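Local structure of phosphatase (Thermotoga maritima, 1NF2) at residues N80-P84 with M143-L148; K169-K173 with I184-N188. The protein is a HAD-family phosphatase that probably hydrolyses phosphate esters with the help of a bound magnesium ion. All blocks are in the same frame, centred on the assembly; numbering follows the deposited sequence.

Contact 2 lies in the second domain of this HAD phosphatase, the one built on its own mixed sheet, and contact 1 is where the connection from the core meets that domain. They share the sheet: strand 147-151, which contact 1 leads into, runs beside strand 181-186, half of the hairpin in contact 2. Their centres are 11 Å apart. Leu148 O lies 2.9 Å from Ile184 N, probably a backbone hydrogen bond, and separately Thr146 O packs on the proline ring at Pro186 CD, 3.1 Å away. Neither contact is at the metal site: the side chain of Lys147 is about 13 Å from the magnesium ion and about 11 Å from that of its ligand Asp10, and contact 2 lies away from it.

Contact 1 of 2, residues N80-P84 with M143-L148; sequences NEKIP and MGTTKL
The amide of Ile83 gives its hydrogen to Thr145 O at 2.7 Å, a short and nearly straight bond (171° at the hydrogen) that meets the carbonyl almost head-on. Lys82 CB lies 3.3 Å from the same oxygen, beside the bond. From there the Lys82 chain runs back along 143-148: a chi1 of 54° tucks CG in over its own backbone, and with a further bend at chi3 CE passes over Gly144 CA and NZ ends 3.3 Å from Met143 O, a weak hydrogen bond. Gly144 is where the chain leaves helix 136-143, with positive phi, and its bare CA lets the lysine lie close.

The Ile83 side chain reaches further along, toward Lys147. Its chi1 of -70° swings the longer branch to the amide side of the residue and carries CD1 in among the backbone atoms of the opposing segment, 3.3 Å from Thr146 O and 3.4 Å from Lys147 CA, the latter tight for two carbons. Thr145 CG2 closes on that methyl at 3.7 Å. The segment 80-84 is the link that leaves strand 76-80 of the Rossmann-like HAD core and enters helix 85-95, with Pro84 as the N-cap residue; here it meets the turn out of helix 136-143 that leads into strand 147-151 in the second domain, a domain inserted into the core as in Cof-type HAD phosphatases.

Thr145 CB is directed away from this link, though CG2 still meets Ile83; OG1 is hydrogen-bonded to Tyr105 O on neighbouring strand 102-105. Lys147 CB is directed away too, and the ammonium forms a salt bridge with Glu183 and a cation-pi contact with Tyr105. Ile83 reaches beyond the segment as well, touching Ala88 of helix 85-95 and Pro186 of strand 181-186.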
loop_
_atom_site.group_PDB
_atom_site.type_symbol
_atom_site.label_atom_id
_atom_site.label_comp_id
_atom_site.label_asym_id
_atom_site.label_seq_id
_atom_site.Cartn_x
_atom_site.Cartn_y
_atom_site.Cartn_z
ATOM N N ASN A 80 -2.360 6.818 11.353
ATOM C CA ASN A 80 -2.749 7.608 10.198
ATOM C C ASN A 80 -1.671 8.639 9.874
ATOM O O ASN A 80 -1.755 9.794 10.288
ATOM C CB ASN A 80 -4.085 8.293 10.485
ATOM C CG ASN A 80 -4.688 8.940 9.256
ATOM O OD1 ASN A 80 -5.748 9.550 9.330
ATOM N ND2 ASN A 80 -4.017 8.807 8.122
ATOM N N GLU A 81 -0.652 8.199 9.141
ATOM C CA GLU A 81 0.462 9.051 8.737
ATOM C C GLU A 81 0.050 9.940 7.566
ATOM O O GLU A 81 -0.539 9.459 6.595
ATOM C CB GLU A 81 1.653 8.190 8.317
ATOM C CG GLU A 81 2.272 7.354 9.435
ATOM C CD GLU A 81 3.169 8.157 10.372
ATOM O OE1 GLU A 81 4.045 7.541 11.021
ATOM O OE2 GLU A 81 2.999 9.395 10.465
ATOM N N LYS A 82 0.357 11.231 7.657
ATOM C CA LYS A 82 0.011 12.164 6.586
ATOM C C LYS A 82 1.026 13.288 6.423
ATOM O O LYS A 82 1.981 13.409 7.203
ATOM C CB LYS A 82 -1.383 12.747 6.837
ATOM C CG LYS A 82 -1.559 13.385 8.203
ATOM C CD LYS A 82 -3.022 13.379 8.635
ATOM C CE LYS A 82 -3.913 14.129 7.657
ATOM N NZ LYS A 82 -5.351 14.094 8.060
ATOM N N ILE A 83 0.854 14.080 5.371
ATOM C CA ILE A 83 1.740 15.213 5.161
ATOM C C ILE A 83 1.172 16.325 6.048
ATOM O O ILE A 83 -0.003 16.691 5.927
ATOM C CB ILE A 83 1.753 15.681 3.684
ATOM C CG1 ILE A 83 2.461 14.650 2.806
ATOM C CG2 ILE A 83 2.482 17.005 3.565
ATOM C CD1 ILE A 83 1.569 14.006 1.770
ATOM N N PRO A 84 1.987 16.852 6.974
ATOM C CA PRO A 84 1.506 17.923 7.857
ATOM C C PRO A 84 0.970 19.105 7.050
ATOM O O PRO A 84 1.619 19.565 6.109
ATOM C CB PRO A 84 2.742 18.274 8.685
ATOM C CG PRO A 84 3.893 17.882 7.795
ATOM C CD PRO A 84 3.418 16.580 7.193
ATOM N N MET A 143 -6.888 20.421 5.802
ATOM C CA MET A 143 -7.282 19.095 6.260
ATOM C C MET A 143 -6.146 18.085 6.257
ATOM O O MET A 143 -6.242 17.027 6.877
ATOM C CB MET A 143 -8.432 18.586 5.400
ATOM C CG MET A 143 -9.298 17.536 6.058
ATOM S SD MET A 143 -11.037 17.930 5.807
ATOM C CE MET A 143 -10.988 18.382 4.136
ATOM N N GLY A 144 -5.062 18.421 5.570
ATOM C CA GLY A 144 -3.938 17.512 5.501
ATOM C C GLY A 144 -4.209 16.487 4.421
ATOM O O GLY A 144 -5.353 16.297 4.017
ATOM N N THR A 145 -3.165 15.821 3.952
ATOM C CA THR A 145 -3.325 14.826 2.908
ATOM C C THR A 145 -2.384 13.650 3.140
ATOM O O THR A 145 -1.293 13.818 3.694
ATOM C CB THR A 145 -3.025 15.436 1.535
ATOM O OG1 THR A 145 -3.199 14.447 0.518
ATOM C CG2 THR A 145 -1.592 15.948 1.490
ATOM N N THR A 146 -2.818 12.461 2.724
ATOM C CA THR A 146 -2.000 11.261 2.872
ATOM C C THR A 146 -0.898 11.369 1.835
ATOM O O THR A 146 0.243 10.994 2.088
ATOM C CB THR A 146 -2.818 9.975 2.622
ATOM O OG1 THR A 146 -3.924 9.928 3.526
ATOM C CG2 THR A 146 -1.950 8.743 2.828
ATOM N N LYS A 147 -1.246 11.872 0.655
ATOM C CA LYS A 147 -0.252 12.061 -0.384
ATOM C C LYS A 147 -0.739 12.891 -1.564
ATOM O O LYS A 147 -1.935 13.079 -1.768
ATOM C CB LYS A 147 0.303 10.722 -0.878
ATOM C CG LYS A 147 -0.645 9.863 -1.673
ATOM C CD LYS A 147 0.105 8.645 -2.195
ATOM C CE LYS A 147 -0.817 7.635 -2.858
ATOM N NZ LYS A 147 -0.075 6.383 -3.183
ATOM N N LEU A 148 0.224 13.396 -2.325
ATOM C CA LEU A 148 -0.052 14.218 -3.488
ATOM C C LEU A 148 0.511 13.479 -4.672
ATOM O O LEU A 148 1.478 12.731 -4.545
ATOM C CB LEU A 148 0.638 15.584 -3.348
ATOM C CG LEU A 148 0.140 16.389 -2.146
ATOM C CD1 LEU A 148 1.016 17.620 -1.925
ATOM C CD2 LEU A 148 -1.305 16.786 -2.372
#

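Contact 2 of 2, residues K169-K173 with I184-N188; sequences KDVVK and IVPKN
Lys173 and Val185 face each other as an antiparallel hydrogen-bonded pair, with Lys173 N to Val185 O and Val185 N to Lys173 O both 2.9 Å and both close to straight, at 167° and 160°. Lys173 O also receives a CA-H...O contact from Ile184 CA at 3.2 Å. The side chains of the pair share one face of the sheet, where Val185 CG2 meets CB and CG of Lys173, 3.6 Å from CB. The rest of the lysine bends at chi2 and chi3 and leads its ammonium away from the other strand.

Val172 and Ile184 meet methyl to methyl, their side chains crossing at a slant. CG2 of Val172 presses on CG2 of Ile184 at 3.4 Å, tight for carbon, with CG1 close behind. The valine is turned to an unusual chi1 of 91° and looks strained there, its CG2 only 3.1 Å from Val185 O.

Past the paired residues Lys187 ties the two segments together. Three bends fold its chain along the backbone of 169-173, CD over Val172 N and CE 3.1 Å from Lys169 O. A water bridges Lys187 NZ to Asp170 O. A second water accepts from Lys187 N and donates to Val171 O, taking the place of a direct backbone bond where the strand pairing has stopped.

This is the open end of the beta hairpin formed by strands 172-178 and 181-186, the former outermost in its sheet. Ile184 packs on Leu148 and Leu150 of adjoining strand 147-151 and on Ile91 of helix 85-95, the helix that Val171 also touches through Val87.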
loop_
_atom_site.group_PDB
_atom_site.type_symbol
_atom_site.label_atom_id
_atom_site.label_comp_id
_atom_site.label_asym_id
_atom_site.label_seq_id
_atom_site.Cartn_x
_atom_site.Cartn_y
_atom_site.Cartn_z
ATOM N N LYS A 169 12.938 17.458 -0.297
ATOM C CA LYS A 169 13.545 16.189 0.097
ATOM C C LYS A 169 13.642 16.028 1.617
ATOM O O LYS A 169 13.518 14.919 2.142
ATOM C CB LYS A 169 14.947 16.102 -0.514
ATOM C CG LYS A 169 15.652 14.768 -0.366
ATOM C CD LYS A 169 17.056 14.837 -0.964
ATOM C CE LYS A 169 17.020 15.281 -2.423
ATOM N NZ LYS A 169 18.381 15.446 -3.004
ATOM N N ASP A 170 13.856 17.144 2.313
ATOM C CA ASP A 170 14.009 17.170 3.771
ATOM C C ASP A 170 12.784 16.868 4.631
ATOM O O ASP A 170 12.915 16.376 5.749
ATOM C CB ASP A 170 14.558 18.531 4.211
ATOM C CG ASP A 170 16.021 18.713 3.873
ATOM O OD1 ASP A 170 16.562 19.803 4.158
ATOM O OD2 ASP A 170 16.632 17.767 3.328
ATOM N N VAL A 171 11.596 17.169 4.130
ATOM C CA VAL A 171 10.399 16.954 4.924
ATOM C C VAL A 171 9.349 16.075 4.265
ATOM O O VAL A 171 8.253 15.898 4.807
ATOM C CB VAL A 171 9.751 18.300 5.270
ATOM C CG1 VAL A 171 10.722 19.137 6.092
ATOM C CG2 VAL A 171 9.380 19.037 3.991
ATOM N N VAL A 172 9.674 15.519 3.105
ATOM C CA VAL A 172 8.718 14.681 2.407
ATOM C C VAL A 172 9.453 13.772 1.419
ATOM O O VAL A 172 10.598 14.040 1.051
ATOM C CB VAL A 172 7.672 15.576 1.674
ATOM C CG1 VAL A 172 8.131 15.888 0.262
ATOM C CG2 VAL A 172 6.319 14.917 1.687
ATOM N N LYS A 173 8.802 12.683 1.019
ATOM C CA LYS A 173 9.379 11.736 0.065
ATOM C C LYS A 173 8.793 12.002 -1.321
ATOM O O LYS A 173 7.576 12.065 -1.485
ATOM C CB LYS A 173 9.058 10.300 0.494
ATOM C CG LYS A 173 9.387 9.223 -0.539
ATOM C CD LYS A 173 10.760 8.602 -0.318
ATOM C CE LYS A 173 11.887 9.611 -0.484
ATOM N NZ LYS A 173 13.228 8.981 -0.305
ATOM N N ILE A 184 4.212 12.245 -3.866
ATOM C CA ILE A 184 4.790 12.926 -2.712
ATOM C C ILE A 184 4.102 12.298 -1.511
ATOM O O ILE A 184 2.879 12.391 -1.379
ATOM C CB ILE A 184 4.489 14.445 -2.703
ATOM C CG1 ILE A 184 5.153 15.132 -3.897
ATOM C CG2 ILE A 184 5.024 15.064 -1.428
ATOM C CD1 ILE A 184 4.439 14.939 -5.180
ATOM N N VAL A 185 4.877 11.664 -0.634
ATOM C CA VAL A 185 4.310 11.000 0.537
ATOM C C VAL A 185 5.042 11.304 1.843
ATOM O O VAL A 185 6.173 11.806 1.837
ATOM C CB VAL A 185 4.302 9.466 0.333
ATOM C CG1 VAL A 185 3.438 9.110 -0.884
ATOM C CG2 VAL A 185 5.738 8.957 0.149
ATOM N N PRO A 186 4.407 10.984 2.987
ATOM C CA PRO A 186 5.033 11.243 4.282
ATOM C C PRO A 186 6.436 10.666 4.301
ATOM O O PRO A 186 6.679 9.578 3.786
ATOM C CB PRO A 186 4.085 10.571 5.260
ATOM C CG PRO A 186 2.755 10.794 4.604
ATOM C CD PRO A 186 3.061 10.413 3.173
ATOM N N LYS A 187 7.353 11.421 4.888
ATOM C CA LYS A 187 8.746 11.038 4.965
ATOM C C LYS A 187 9.010 9.562 5.219
ATOM O O LYS A 187 8.840 8.735 4.320
ATOM C CB LYS A 187 9.453 11.874 6.029
ATOM C CG LYS A 187 10.956 11.900 5.878
ATOM C CD LYS A 187 11.351 12.438 4.518
ATOM C CE LYS A 187 12.679 13.167 4.598
ATOM N NZ LYS A 187 13.748 12.315 5.171
ATOM N N ASN A 188 9.416 9.224 6.440
ATOM C CA ASN A 188 9.753 7.838 6.761
ATOM C C ASN A 188 8.628 6.892 7.195
ATOM O O ASN A 188 8.512 6.528 8.366
ATOM C CB ASN A 188 10.901 7.800 7.784
ATOM C CG ASN A 188 10.721 8.791 8.919
ATOM O OD1 ASN A 188 11.602 8.934 9.764
ATOM N ND2 ASN A 188 9.585 9.478 8.946
HETATM O O HOH W 1 14.052 14.351 7.027
HETATM O O HOH W 2 6.487 13.766 6.003
#